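Local atomic coordinates of hydroxyglutarate synthase (Pseudomonas putida, PDB entry 6W1G), a protein that catalyses the iron(II)-dependent decarboxylation and hydroxylation of 2-oxoadipate to D-2-hydroxyglutarate in D-lysine catabolism. Residues E80-V90 and R154-I165. Sequence-based numbering, arbitrary orientation.
Sequences ELATIARLFAV and RQIFTSRALELI
The Phe157 ring lies against helix 80-90 with Thr83 CG2 over one face, a CH-pi contact 3.7 Å from the ring centroid and 24° off its normal. Ile156 CG1, from its own segment, covers the opposite face, and the carbonyl oxygen of Glu80 meets the ring edge in plane. With CG2 turned opposite the backbone N, Thr83 sets this methyl over the ring and leaves OG1 to bond Glu79 O. Two flat groups meet edge-on in a bidentate salt bridge: Arg154 donates side-on, NE to Glu80 OE2 at 2.8 Å and NH2 to OE1 at 2.9 Å, with carboxylate and guanidinium only 24° from coplanar. Gly76 N also binds OE1, while a water joins OE2 to Arg154 O and Ile156 N. In this glyoxalase-clan protein, helix 78-90 makes a beta-alpha-beta crossover between the parallel strands 69-75 and 94-100, which have two strands of the mixed sheet between them; the loop 154-158 packed on it leads into helix 159-171, N-capped by Thr158, and the short helical axes cross at 63°. A glutamine in place of Glu80 would probably leave the Arg154 guanidinium without its charge mate and disturb the two-pronged grip. Farther along, Ile165 CD1 packs 3.8 Å from Leu87 CB, and its CG2 lies over a face of the Arg86 guanidinium, whose NE pairs with Glu169. Water also links Arg86 NH2 to Leu162 O.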
loop_
_atom_site.group_PDB
_atom_site.type_symbol
_atom_site.label_atom_id
_atom_site.label_comp_id
_atom_site.label_asym_id
_atom_site.label_seq_id
_atom_site.Cartn_x
_atom_site.Cartn_y
_atom_site.Cartn_z
ATOM N N GLU A 80 -12.906 -14.980 7.533
ATOM C CA GLU A 80 -12.812 -14.108 6.363
ATOM C C GLU A 80 -11.361 -13.731 6.069
ATOM O O GLU A 80 -10.947 -13.718 4.906
ATOM C CB GLU A 80 -13.671 -12.850 6.534
ATOM C CG GLU A 80 -15.183 -13.143 6.438
ATOM C CD GLU A 80 -16.072 -11.964 6.733
ATOM O OE1 GLU A 80 -15.572 -10.871 7.041
ATOM O OE2 GLU A 80 -17.300 -12.159 6.652
ATOM N N LEU A 81 -10.597 -13.396 7.101
ATOM C CA LEU A 81 -9.194 -13.039 6.898
ATOM C C LEU A 81 -8.392 -14.215 6.352
ATOM O O LEU A 81 -7.597 -14.069 5.413
ATOM C CB LEU A 81 -8.579 -12.520 8.205
ATOM C CG LEU A 81 -7.129 -12.065 8.093
ATOM C CD1 LEU A 81 -6.949 -10.876 7.159
ATOM C CD2 LEU A 81 -6.598 -11.746 9.478
ATOM N N ALA A 82 -8.581 -15.393 6.931
ATOM C CA ALA A 82 -7.840 -16.562 6.469
ATOM C C ALA A 82 -8.180 -16.907 5.036
ATOM O O ALA A 82 -7.309 -17.273 4.247
ATOM C CB ALA A 82 -8.127 -17.760 7.385
ATOM N N THR A 83 -9.463 -16.780 4.669
ATOM C CA THR A 83 -9.843 -17.120 3.308
ATOM C C THR A 83 -9.358 -16.076 2.323
ATOM O O THR A 83 -8.922 -16.406 1.206
ATOM C CB THR A 83 -11.363 -17.291 3.249
ATOM O OG1 THR A 83 -11.760 -18.335 4.137
ATOM C CG2 THR A 83 -11.765 -17.710 1.863
ATOM N N ILE A 84 -9.415 -14.796 2.721
ATOM C CA ILE A 84 -8.900 -13.792 1.823
ATOM C C ILE A 84 -7.397 -13.924 1.598
ATOM O O ILE A 84 -6.926 -13.653 0.488
ATOM C CB ILE A 84 -9.367 -12.413 2.261
ATOM C CG1 ILE A 84 -9.665 -11.649 0.989
ATOM C CG2 ILE A 84 -8.507 -11.827 3.148
ATOM C CD1 ILE A 84 -10.508 -10.499 1.243
ATOM N N ALA A 85 -6.636 -14.415 2.585
ATOM C CA ALA A 85 -5.236 -14.710 2.327
ATOM C C ALA A 85 -5.087 -15.746 1.237
ATOM O O ALA A 85 -4.197 -15.648 0.385
ATOM C CB ALA A 85 -4.568 -15.184 3.604
ATOM N N ARG A 86 -5.945 -16.779 1.248
ATOM C CA ARG A 86 -5.897 -17.798 0.198
ATOM C C ARG A 86 -6.263 -17.224 -1.163
ATOM O O ARG A 86 -5.690 -17.586 -2.182
ATOM C CB ARG A 86 -6.816 -18.972 0.540
ATOM C CG ARG A 86 -6.383 -19.717 1.775
ATOM C CD ARG A 86 -7.461 -20.731 2.183
ATOM N NE ARG A 86 -7.679 -21.738 1.149
ATOM C CZ ARG A 86 -8.859 -22.161 0.736
ATOM N NH1 ARG A 86 -9.986 -21.672 1.258
ATOM N NH2 ARG A 86 -8.909 -23.074 -0.230
ATOM N N LEU A 87 -7.272 -16.344 -1.199
ATOM C CA LEU A 87 -7.656 -15.654 -2.417
ATOM C C LEU A 87 -6.487 -14.864 -2.991
ATOM O O LEU A 87 -6.172 -14.957 -4.188
ATOM C CB LEU A 87 -8.850 -14.737 -2.105
ATOM C CG LEU A 87 -9.537 -14.038 -3.264
ATOM C CD1 LEU A 87 -11.007 -13.747 -2.935
ATOM C CD2 LEU A 87 -8.810 -12.769 -3.639
ATOM N N PHE A 88 -5.838 -14.075 -2.143
ATOM C CA PHE A 88 -4.730 -13.265 -2.612
ATOM C C PHE A 88 -3.505 -14.093 -2.985
ATOM O O PHE A 88 -2.745 -13.679 -3.865
ATOM C CB PHE A 88 -4.400 -12.193 -1.564
ATOM C CG PHE A 88 -5.413 -11.102 -1.429
ATOM C CD1 PHE A 88 -5.966 -10.515 -2.524
ATOM C CD2 PHE A 88 -5.769 -10.635 -0.172
ATOM C CE1 PHE A 88 -6.882 -9.483 -2.379
ATOM C CE2 PHE A 88 -6.667 -9.641 -0.043
ATOM C CZ PHE A 88 -7.232 -9.077 -1.138
ATOM N N ALA A 89 -3.335 -15.254 -2.386
ATOM C CA ALA A 89 -2.218 -16.111 -2.753
ATOM C C ALA A 89 -2.332 -16.612 -4.190
ATOM O O ALA A 89 -1.306 -16.822 -4.835
ATOM C CB ALA A 89 -2.114 -17.292 -1.770
ATOM N N VAL A 90 -3.548 -16.753 -4.726
ATOM C CA VAL A 90 -3.723 -17.104 -6.144
ATOM C C VAL A 90 -3.012 -16.098 -7.023
ATOM O O VAL A 90 -2.518 -16.414 -8.109
ATOM C CB VAL A 90 -5.231 -17.184 -6.497
ATOM C CG1 VAL A 90 -5.413 -17.384 -7.991
ATOM C CG2 VAL A 90 -5.866 -18.305 -5.702
ATOM N N ARG A 154 -22.823 -14.259 7.425
ATOM C CA ARG A 154 -22.648 -13.790 6.058
ATOM C C ARG A 154 -21.596 -14.637 5.340
ATOM O O ARG A 154 -20.694 -15.225 5.961
ATOM C CB ARG A 154 -22.277 -12.316 6.030
ATOM C CG ARG A 154 -20.843 -11.993 6.388
ATOM C CD ARG A 154 -20.646 -10.487 6.341
ATOM N NE ARG A 154 -19.243 -10.148 6.533
ATOM C CZ ARG A 154 -18.734 -8.923 6.459
ATOM N NH1 ARG A 154 -19.522 -7.904 6.171
ATOM N NH2 ARG A 154 -17.433 -8.733 6.658
ATOM N N GLN A 155 -21.703 -14.682 4.009
ATOM C CA GLN A 155 -20.754 -15.389 3.151
ATOM C C GLN A 155 -20.236 -14.433 2.080
ATOM O O GLN A 155 -20.901 -14.216 1.064
ATOM C CB GLN A 155 -21.389 -16.602 2.491
ATOM C CG GLN A 155 -20.488 -17.290 1.448
ATOM C CD GLN A 155 -19.108 -17.709 1.972
ATOM O OE1 GLN A 155 -18.140 -16.985 1.802
ATOM N NE2 GLN A 155 -19.020 -18.890 2.581
ATOM N N ILE A 156 -19.057 -13.870 2.297
ATOM C CA ILE A 156 -18.567 -12.817 1.416
ATOM C C ILE A 156 -17.934 -13.302 0.125
ATOM O O ILE A 156 -17.677 -12.493 -0.760
ATOM C CB ILE A 156 -17.611 -11.884 2.181
ATOM C CG1 ILE A 156 -16.288 -12.569 2.517
ATOM C CG2 ILE A 156 -18.309 -11.284 3.417
ATOM C CD1 ILE A 156 -15.261 -11.614 3.073
ATOM N N PHE A 157 -17.643 -14.582 -0.025
ATOM C CA PHE A 157 -17.035 -15.141 -1.212
ATOM C C PHE A 157 -18.046 -15.953 -1.998
ATOM O O PHE A 157 -18.829 -16.718 -1.408
ATOM C CB PHE A 157 -15.907 -16.073 -0.841
ATOM C CG PHE A 157 -14.890 -15.440 0.071
ATOM C CD1 PHE A 157 -13.989 -14.505 -0.395
ATOM C CD2 PHE A 157 -14.897 -15.731 1.439
ATOM C CE1 PHE A 157 -13.064 -13.921 0.492
ATOM C CE2 PHE A 157 -13.999 -15.155 2.307
ATOM C CZ PHE A 157 -13.091 -14.268 1.850
ATOM N N THR A 158 -18.028 -15.813 -3.318
ATOM C CA THR A 158 -18.880 -16.668 -4.120
ATOM C C THR A 158 -18.368 -18.097 -4.085
ATOM O O THR A 158 -17.182 -18.370 -3.894
ATOM C CB THR A 158 -18.999 -16.211 -5.567
ATOM O OG1 THR A 158 -17.763 -16.463 -6.233
ATOM C CG2 THR A 158 -19.371 -14.732 -5.678
ATOM N N SER A 159 -19.298 -19.033 -4.261
ATOM C CA SER A 159 -18.906 -20.428 -4.292
ATOM C C SER A 159 -17.907 -20.700 -5.415
ATOM O O SER A 159 -16.977 -21.512 -5.233
ATOM C CB SER A 159 -20.132 -21.329 -4.421
ATOM O OG SER A 159 -20.891 -21.298 -3.234
ATOM N N ARG A 160 -18.085 -20.049 -6.571
ATOM C CA ARG A 160 -17.157 -20.265 -7.675
ATOM C C ARG A 160 -15.751 -19.746 -7.320
ATOM O O ARG A 160 -14.743 -20.382 -7.649
ATOM C CB ARG A 160 -17.670 -19.615 -8.962
ATOM C CG ARG A 160 -16.891 -20.025 -10.195
ATOM C CD ARG A 160 -17.282 -21.441 -10.635
ATOM N NE ARG A 160 -16.447 -21.849 -11.775
ATOM C CZ ARG A 160 -15.457 -22.734 -11.725
ATOM N NH1 ARG A 160 -15.180 -23.405 -10.599
ATOM N NH2 ARG A 160 -14.730 -22.930 -12.803
ATOM N N ALA A 161 -15.672 -18.595 -6.640
ATOM C CA ALA A 161 -14.352 -18.138 -6.197
ATOM C C ALA A 161 -13.678 -19.179 -5.320
ATOM O O ALA A 161 -12.492 -19.452 -5.466
ATOM C CB ALA A 161 -14.465 -16.803 -5.467
ATOM N N LEU A 162 -14.415 -19.710 -4.339
ATOM C CA LEU A 162 -13.852 -20.693 -3.424
ATOM C C LEU A 162 -13.402 -21.948 -4.167
ATOM O O LEU A 162 -12.344 -22.510 -3.870
ATOM C CB LEU A 162 -14.867 -21.021 -2.331
ATOM C CG LEU A 162 -15.210 -19.855 -1.410
ATOM C CD1 LEU A 162 -16.348 -20.268 -0.482
ATOM C CD2 LEU A 162 -13.993 -19.374 -0.628
ATOM N N GLU A 163 -14.175 -22.366 -5.179
ATOM C CA GLU A 163 -13.784 -23.522 -5.973
ATOM C C GLU A 163 -12.467 -23.269 -6.684
ATOM O O GLU A 163 -11.604 -24.150 -6.747
ATOM C CB GLU A 163 -14.869 -23.834 -7.001
ATOM C CG GLU A 163 -16.127 -24.405 -6.429
ATOM C CD GLU A 163 -17.263 -24.487 -7.413
ATOM O OE1 GLU A 163 -17.166 -24.082 -8.606
ATOM O OE2 GLU A 163 -18.329 -24.954 -6.970
ATOM N N LEU A 164 -12.314 -22.068 -7.273
ATOM C CA LEU A 164 -11.118 -21.804 -8.062
ATOM C C LEU A 164 -9.897 -21.603 -7.172
ATOM O O LEU A 164 -8.789 -21.995 -7.567
ATOM C CB LEU A 164 -11.359 -20.598 -8.961
ATOM C CG LEU A 164 -12.285 -20.890 -10.142
ATOM C CD1 LEU A 164 -12.803 -19.595 -10.783
ATOM C CD2 LEU A 164 -11.531 -21.722 -11.184
ATOM N N ILE A 165 -10.063 -21.075 -5.962
ATOM C CA ILE A 165 -8.974 -21.021 -4.984
ATOM C C ILE A 165 -8.496 -22.431 -4.652
ATOM O O ILE A 165 -7.296 -22.752 -4.682
ATOM C CB ILE A 165 -9.404 -20.276 -3.719
ATOM C CG1 ILE A 165 -9.679 -18.797 -4.033
ATOM C CG2 ILE A 165 -8.350 -20.372 -2.648
ATOM C CD1 ILE A 165 -10.389 -18.063 -2.927
HETATM O O HOH W 1 -18.059 -14.522 4.985
HETATM O O HOH W 2 -11.599 -22.773 -1.177
#